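Local coordinates for transcriptional repressor PadR (Bacillus cereus, PDB 6JYI), which probably binds DNA as a transcription factor of the PadR-like family, at residues 34-37 against 38-42; 41-44 against 45-48; 100-103 against 104-108. All coordinates share one frame; numbering follows the deposited sequence.

Contacts 1 and 2 follow each other along the chain. They share Gly41 and Ser42, and their centres are 11 Å apart. Contact 1 lies where the chain leaves helix 24-35; contact 2 starts helix 46-55. Together they make the connection within the probable helix-turn-helix unit. Contact 3 is one short helix, 101-107. Its centre lies 20 Å from that of contact 1 and 26 Å from that of contact 2, and it touches neither within the chain. Across the dimer, contacts 1 and 3 do meet: Phe35 lies edge-to-face with Tyr107 of the second subunit. Contact 3 thus helps join the subunits beside the probable DNA-binding unit.

Contact 1: 34-37 against 38-42; sequences VFTH and FFDGS
Phe35 and Phe38 press their rings together where the chain leaves helix 24-35. CD2 of Phe35 is 3.6 Å from CE1 of Phe38, and CE2 of Phe35 and CZ of Phe38 join the same patch. The centroids are 5.0 Å apart and the planes stand at 52°, so the rings meet obliquely. Phe38 holds CG between its own backbone N and carbonyl carbon (chi1 68°), which turns the ring back against the end of the helix. There its CE2 comes within 3.6 Å of CG1 of Val34. One ring therefore packs on both residues. Phe39 adds less: its CB lies at the edge of the Phe35 ring, 4.2 Å from CD2 of Phe35, and its own ring leads away.

The backbone ties this packed side together. Phe35 O accepts two bonds. Phe39 N gives the shorter one, 2.7 Å to Phe35 O, in the carbonyl plane. Phe38 N gives the longer, 3.2 Å to Phe35 O, from well above that plane. The two bonds turn the chain back toward Phe35 and hold the backbone of Phe38 and Phe39 against it.

The other side is looser and partly exposed. Thr36 and Asp40 lie side by side and point the same way. OG1 of Thr36 is 3.7 Å from OD1 of Asp40, too long for a direct bond. The closer touch is CB of Asp40 to Thr36 O, at 3.4 Å.

The surroundings bury the aromatic side. His37 bonds through ND1 to Tyr161 OH. Met104 of the second subunit packs on both Phe35 and Phe38. Within the chain, Phe35 and Phe39 rest on Val12 of helix 8-19, and Val34 and Phe38 on Tyr139 of helix 114-142, so the end of helix 24-35 sits between these two helices.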
loop_
_atom_site.group_PDB
_atom_site.type_symbol
_atom_site.label_atom_id
_atom_site.label_comp_id
_atom_site.label_asym_id
_atom_site.label_seq_id
_atom_site.Cartn_x
_atom_site.Cartn_y
_atom_site.Cartn_z
ATOM N N VAL A 34 -10.261 9.200 -2.780
ATOM C CA VAL A 34 -9.977 8.895 -1.385
ATOM C C VAL A 34 -9.301 7.529 -1.263
ATOM O O VAL A 34 -8.172 7.439 -0.766
ATOM C CB VAL A 34 -11.284 8.876 -0.556
ATOM C CG1 VAL A 34 -11.060 8.296 0.804
ATOM C CG2 VAL A 34 -11.908 10.267 -0.478
ATOM N N PHE A 35 -9.949 6.468 -1.745
ATOM C CA PHE A 35 -9.442 5.099 -1.497
ATOM C C PHE A 35 -8.173 4.706 -2.264
ATOM O O PHE A 35 -7.464 3.794 -1.853
ATOM C CB PHE A 35 -10.551 4.047 -1.674
ATOM C CG PHE A 35 -11.602 4.108 -0.631
ATOM C CD1 PHE A 35 -12.670 4.947 -0.744
ATOM C CD2 PHE A 35 -11.525 3.347 0.494
ATOM C CE1 PHE A 35 -13.662 4.997 0.244
ATOM C CE2 PHE A 35 -12.520 3.436 1.459
ATOM C CZ PHE A 35 -13.573 4.264 1.311
ATOM N N THR A 36 -7.857 5.386 -3.358
ATOM C CA THR A 36 -6.561 5.208 -4.039
ATOM C C THR A 36 -5.377 5.430 -3.046
ATOM O O THR A 36 -4.264 4.944 -3.273
ATOM C CB THR A 36 -6.465 6.150 -5.274
ATOM O OG1 THR A 36 -5.253 5.929 -6.034
ATOM C CG2 THR A 36 -6.486 7.557 -4.840
ATOM N N HIS A 37 -5.616 6.156 -1.956
ATOM C CA HIS A 37 -4.544 6.482 -1.029
ATOM C C HIS A 37 -4.364 5.453 0.073
ATOM O O HIS A 37 -3.270 5.348 0.646
ATOM C CB HIS A 37 -4.730 7.885 -0.448
ATOM C CG HIS A 37 -4.655 8.959 -1.486
ATOM N ND1 HIS A 37 -3.469 9.336 -2.087
ATOM C CD2 HIS A 37 -5.622 9.718 -2.053
ATOM C CE1 HIS A 37 -3.708 10.289 -2.971
ATOM N NE2 HIS A 37 -5.007 10.544 -2.969
ATOM N N PHE A 38 -5.411 4.685 0.380
ATOM C CA PHE A 38 -5.283 3.711 1.453
ATOM C C PHE A 38 -5.956 2.350 1.239
ATOM O O PHE A 38 -5.799 1.469 2.078
ATOM C CB PHE A 38 -5.670 4.348 2.799
ATOM C CG PHE A 38 -7.120 4.694 2.921
ATOM C CD1 PHE A 38 -8.046 3.710 3.205
ATOM C CD2 PHE A 38 -7.545 6.027 2.798
ATOM C CE1 PHE A 38 -9.395 4.010 3.309
ATOM C CE2 PHE A 38 -8.899 6.342 2.935
ATOM C CZ PHE A 38 -9.814 5.341 3.167
ATOM N N PHE A 39 -6.673 2.158 0.120
ATOM C CA PHE A 39 -7.169 0.839 -0.247
ATOM C C PHE A 39 -7.254 0.750 -1.770
ATOM O O PHE A 39 -8.337 0.643 -2.364
ATOM C CB PHE A 39 -8.501 0.483 0.457
ATOM C CG PHE A 39 -8.558 -0.948 0.972
ATOM C CD1 PHE A 39 -8.099 -1.263 2.276
ATOM C CD2 PHE A 39 -9.017 -1.972 0.153
ATOM C CE1 PHE A 39 -8.116 -2.576 2.749
ATOM C CE2 PHE A 39 -9.049 -3.275 0.612
ATOM C CZ PHE A 39 -8.593 -3.584 1.925
ATOM N N ASP A 40 -6.076 0.809 -2.380
ATOM C CA ASP A 40 -5.904 0.834 -3.810
ATOM C C ASP A 40 -5.726 -0.581 -4.321
ATOM O O ASP A 40 -5.420 -1.505 -3.556
ATOM C CB ASP A 40 -4.661 1.672 -4.152
ATOM C CG ASP A 40 -4.592 2.085 -5.622
ATOM O OD1 ASP A 40 -5.667 2.211 -6.292
ATOM O OD2 ASP A 40 -3.454 2.280 -6.088
ATOM N N GLY A 41 -5.907 -0.731 -5.627
ATOM C CA GLY A 41 -5.681 -1.998 -6.318
ATOM C C GLY A 41 -6.948 -2.572 -6.919
ATOM O O GLY A 41 -6.886 -3.455 -7.768
ATOM N N SER A 42 -8.093 -2.045 -6.504
ATOM C CA SER A 42 -9.373 -2.704 -6.720
ATOM C C SER A 42 -10.335 -1.871 -7.597
ATOM O O SER A 42 -11.530 -2.200 -7.680
ATOM C CB SER A 42 -10.009 -2.965 -5.338
ATOM O OG SER A 42 -11.320 -3.499 -5.426
#

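Contact 2: 41-44 against 45-48; sequences GSFG and MIYP
Ser42 O accepts from Met45 N at 3.0 Å, the first bond of the turn that leads into helix 46-55. It is bent, with an N-H...O angle of 136°, and the donor sits well above the carbonyl plane. The next bond runs from Ile46 N to Phe43 O, 3.2 Å long. It is straighter, at 162°, though its donor is again above the carbonyl plane. Both bonds span three residues, so the chain enters the helix through a tight turn.

Gly44 O is served by a water. The water donates to Gly44 O at 2.9 Å and accepts from Tyr47 N at 3.0 Å. It thus bridges the two groups, again three residues apart. Pro48, four residues after Gly44, has no N-H to give, and the water serves Gly44 O instead. The proline ring puts CD 3.8 Å from Gly44 O. Further on, Met45 O accepts from OG1 of Thr49.

The side chains add an apolar touch. CD1 of Ile46 is 3.9 Å from CD1 of Phe43, and the two side chains meet at a slant. Ile46 turns CG1 beside its own N (chi1 -70°), which lays CG1 3.2 Å from Phe43 O. Ser42 is looser: its OG is 4.0 Å from CB of Met45, which is present as selenomethionine. Phe43 also packs on Lys28 and Glu32 of helix 24-35, and Ile46 on Phe31 of the same helix.

Proline is common in the first turn of a helix, where an N-H is not needed by the helix itself. Helix 46-55 is probably the recognition helix of the winged helix-turn-helix fold that PadR-like regulators use to bind DNA.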
loop_
_atom_site.group_PDB
_atom_site.type_symbol
_atom_site.label_atom_id
_atom_site.label_comp_id
_atom_site.label_asym_id
_atom_site.label_seq_id
_atom_site.Cartn_x
_atom_site.Cartn_y
_atom_site.Cartn_z
ATOM N N GLY A 41 -5.907 -0.731 -5.627
ATOM C CA GLY A 41 -5.681 -1.998 -6.318
ATOM C C GLY A 41 -6.948 -2.572 -6.919
ATOM O O GLY A 41 -6.886 -3.455 -7.768
ATOM N N SER A 42 -8.093 -2.045 -6.504
ATOM C CA SER A 42 -9.373 -2.704 -6.720
ATOM C C SER A 42 -10.335 -1.871 -7.597
ATOM O O SER A 42 -11.530 -2.200 -7.680
ATOM C CB SER A 42 -10.009 -2.965 -5.338
ATOM O OG SER A 42 -11.320 -3.499 -5.426
ATOM N N PHE A 43 -9.817 -0.811 -8.241
ATOM C CA PHE A 43 -10.677 0.158 -8.932
ATOM C C PHE A 43 -11.469 -0.523 -10.023
ATOM O O PHE A 43 -12.684 -0.320 -10.138
ATOM C CB PHE A 43 -9.865 1.312 -9.527
ATOM C CG PHE A 43 -10.695 2.309 -10.299
ATOM C CD1 PHE A 43 -11.415 3.299 -9.635
ATOM C CD2 PHE A 43 -10.744 2.267 -11.688
ATOM C CE1 PHE A 43 -12.172 4.238 -10.346
ATOM C CE2 PHE A 43 -11.489 3.202 -12.409
ATOM C CZ PHE A 43 -12.207 4.186 -11.740
ATOM N N GLY A 44 -10.772 -1.332 -10.810
ATOM C CA GLY A 44 -11.369 -2.019 -11.969
ATOM C C GLY A 44 -12.410 -3.049 -11.564
ATOM O O GLY A 44 -13.252 -3.448 -12.371
HETATM N N MSE A 45 -12.356 -3.472 -10.305
HETATM C CA MSE A 45 -13.317 -4.429 -9.778
HETATM C C MSE A 45 -14.606 -3.822 -9.166
HETATM O O MSE A 45 -15.431 -4.568 -8.681
HETATM C CB MSE A 45 -12.619 -5.350 -8.770
HETATM C CG MSE A 45 -11.695 -6.377 -9.486
HETATM SE SE MSE A 45 -12.666 -7.484 -10.851
HETATM C CE MSE A 45 -13.781 -8.373 -9.519
ATOM N N ILE A 46 -14.794 -2.502 -9.240
ATOM C CA ILE A 46 -15.996 -1.861 -8.651
ATOM C C ILE A 46 -17.306 -2.416 -9.202
ATOM O O ILE A 46 -18.159 -2.855 -8.446
ATOM C CB ILE A 46 -15.943 -0.304 -8.781
ATOM C CG1 ILE A 46 -14.866 0.246 -7.861
ATOM C CG2 ILE A 46 -17.278 0.348 -8.426
ATOM C CD1 ILE A 46 -14.651 1.753 -8.014
ATOM N N TYR A 47 -17.500 -2.401 -10.511
ATOM C CA TYR A 47 -18.764 -2.935 -11.052
ATOM C C TYR A 47 -18.950 -4.446 -10.819
ATOM O O TYR A 47 -20.025 -4.865 -10.378
ATOM C CB TYR A 47 -18.986 -2.532 -12.523
ATOM C CG TYR A 47 -19.461 -1.108 -12.623
ATOM C CD1 TYR A 47 -20.698 -0.723 -12.083
ATOM C CD2 TYR A 47 -18.678 -0.133 -13.226
ATOM C CE1 TYR A 47 -21.144 0.587 -12.157
ATOM C CE2 TYR A 47 -19.119 1.190 -13.295
ATOM C CZ TYR A 47 -20.349 1.542 -12.739
ATOM O OH TYR A 47 -20.789 2.841 -12.794
ATOM N N PRO A 48 -17.908 -5.258 -11.074
ATOM C CA PRO A 48 -17.999 -6.682 -10.713
ATOM C C PRO A 48 -18.379 -6.908 -9.259
ATOM O O PRO A 48 -19.193 -7.785 -8.965
ATOM C CB PRO A 48 -16.575 -7.198 -10.985
ATOM C CG PRO A 48 -16.149 -6.364 -12.205
ATOM C CD PRO A 48 -16.726 -4.986 -11.920
HETATM O O HOH W 1 -15.556 -1.668 -12.659
#

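Contact 3: 100-103 against 104-108; sequences SDFL and MRMYF
From Ser100 to Tyr107 the backbone makes regular alpha-helical bonds, each joining residues four apart, such as Arg105 N to Asp101 O at 2.9 Å and Met106 N to Phe102 O at 3.0 Å. Ser100 is the N-cap: its OG accepts from Leu103 N at 3.2 Å. The same OG bonds to Asp96 OD1 of the second subunit.

Asp101 and Arg105 form a salt bridge one turn apart. Arg105 grips the carboxylate side-on with two nitrogens. NE reaches OD1 of Asp101 at 3.0 Å, nearly straight at 169° and in the guanidinium plane, but above the carboxylate plane. NH2 meets OD2 of Asp101 at 3.0 Å on the syn side, in a more bent bond. The two planes are 57° apart. Arg105 bends at chi2 (-62°), which curls the chain back over the Asp101 carbonyl toward the carboxylate. Both charges also reach the second subunit: Asp101 OD2 accepts from Glu94 N there, and Arg105 NH1 bonds to Thr91 O there.

On another side, Met106, present as selenomethionine, sets its CG over one face of the Phe102 ring, 4.1 Å from the centroid of that ring, a CH-pi contact. SE approaches the ring obliquely, and CE of Met106 is 3.6 Å from CE1 of Phe102.

The pattern is that of a short capped helix with an i to i+4 salt bridge and a Met-aromatic contact, here built into the dimer interface of the PadR-like protein.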
loop_
_atom_site.group_PDB
_atom_site.type_symbol
_atom_site.label_atom_id
_atom_site.label_comp_id
_atom_site.label_asym_id
_atom_site.label_seq_id
_atom_site.Cartn_x
_atom_site.Cartn_y
_atom_site.Cartn_z
ATOM N N SER A 100 5.509 -0.676 -3.747
ATOM C CA SER A 100 6.138 0.526 -4.263
ATOM C C SER A 100 7.241 0.158 -5.248
ATOM O O SER A 100 8.359 -0.188 -4.840
ATOM C CB SER A 100 6.734 1.345 -3.120
ATOM O OG SER A 100 7.380 2.502 -3.617
ATOM N N ASP A 101 6.915 0.251 -6.532
ATOM C CA ASP A 101 7.863 0.104 -7.635
ATOM C C ASP A 101 9.035 1.087 -7.470
ATOM O O ASP A 101 10.195 0.719 -7.684
ATOM C CB ASP A 101 7.118 0.353 -8.944
ATOM C CG ASP A 101 7.915 0.005 -10.174
ATOM O OD1 ASP A 101 8.906 -0.742 -10.111
ATOM O OD2 ASP A 101 7.524 0.493 -11.237
ATOM N N PHE A 102 8.722 2.327 -7.079
ATOM C CA PHE A 102 9.756 3.328 -6.819
ATOM C C PHE A 102 10.811 2.899 -5.764
ATOM O O PHE A 102 12.002 3.066 -5.991
ATOM C CB PHE A 102 9.138 4.649 -6.380
ATOM C CG PHE A 102 10.150 5.634 -5.863
ATOM C CD1 PHE A 102 10.973 6.332 -6.740
ATOM C CD2 PHE A 102 10.280 5.870 -4.492
ATOM C CE1 PHE A 102 11.910 7.243 -6.257
ATOM C CE2 PHE A 102 11.215 6.772 -4.006
ATOM C CZ PHE A 102 12.038 7.456 -4.888
ATOM N N LEU A 103 10.386 2.381 -4.614
ATOM C CA LEU A 103 11.355 1.946 -3.622
ATOM C C LEU A 103 12.196 0.755 -4.114
ATOM O O LEU A 103 13.358 0.638 -3.729
ATOM C CB LEU A 103 10.717 1.667 -2.270
ATOM C CG LEU A 103 10.150 2.917 -1.570
ATOM C CD1 LEU A 103 9.386 2.567 -0.283
ATOM C CD2 LEU A 103 11.262 3.914 -1.288
HETATM N N MSE A 104 11.624 -0.103 -4.965
HETATM C CA MSE A 104 12.385 -1.226 -5.527
HETATM C C MSE A 104 13.401 -0.721 -6.555
HETATM O O MSE A 104 14.509 -1.250 -6.635
HETATM C CB MSE A 104 11.426 -2.224 -6.173
HETATM C CG MSE A 104 12.060 -3.500 -6.635
HETATM SE SE MSE A 104 12.750 -4.590 -5.152
HETATM C CE MSE A 104 11.084 -5.053 -4.315
ATOM N N ARG A 105 13.045 0.329 -7.298
ATOM C CA ARG A 105 13.996 0.955 -8.240
ATOM C C ARG A 105 15.179 1.521 -7.461
ATOM O O ARG A 105 16.332 1.345 -7.874
ATOM C CB ARG A 105 13.367 2.075 -9.049
ATOM C CG ARG A 105 12.146 1.706 -9.888
ATOM C CD ARG A 105 12.393 0.665 -10.979
ATOM N NE ARG A 105 11.124 0.411 -11.681
ATOM C CZ ARG A 105 10.809 0.780 -12.919
ATOM N NH1 ARG A 105 11.672 1.421 -13.711
ATOM N NH2 ARG A 105 9.594 0.487 -13.384
HETATM N N MSE A 106 14.892 2.181 -6.332
HETATM C CA MSE A 106 15.954 2.683 -5.476
HETATM C C MSE A 106 16.781 1.516 -4.935
HETATM O O MSE A 106 18.008 1.588 -4.914
HETATM C CB MSE A 106 15.432 3.503 -4.309
HETATM C CG MSE A 106 14.672 4.732 -4.694
HETATM SE SE MSE A 106 15.738 6.047 -5.625
HETATM C CE MSE A 106 15.020 5.776 -7.412
ATOM N N TYR A 107 16.123 0.421 -4.555
ATOM C CA TYR A 107 16.849 -0.737 -4.053
ATOM C C TYR A 107 17.857 -1.283 -5.103
ATOM O O TYR A 107 18.981 -1.654 -4.773
ATOM C CB TYR A 107 15.892 -1.826 -3.558
ATOM C CG TYR A 107 16.622 -2.931 -2.865
ATOM C CD1 TYR A 107 17.059 -2.793 -1.539
ATOM C CD2 TYR A 107 16.959 -4.087 -3.546
ATOM C CE1 TYR A 107 17.796 -3.820 -0.921
ATOM C CE2 TYR A 107 17.676 -5.080 -2.952
ATOM C CZ TYR A 107 18.065 -4.961 -1.634
ATOM O OH TYR A 107 18.777 -5.989 -1.075
ATOM N N PHE A 108 17.445 -1.285 -6.364
ATOM C CA PHE A 108 18.275 -1.741 -7.456
ATOM C C PHE A 108 18.972 -0.568 -8.141
ATOM O O PHE A 108 19.433 -0.678 -9.292
ATOM C CB PHE A 108 17.423 -2.504 -8.479
ATOM C CG PHE A 108 16.864 -3.779 -7.975
ATOM C CD1 PHE A 108 17.660 -4.677 -7.287
ATOM C CD2 PHE A 108 15.525 -4.096 -8.194
ATOM C CE1 PHE A 108 17.142 -5.848 -6.799
ATOM C CE2 PHE A 108 15.012 -5.274 -7.735
ATOM C CZ PHE A 108 15.817 -6.158 -7.029
#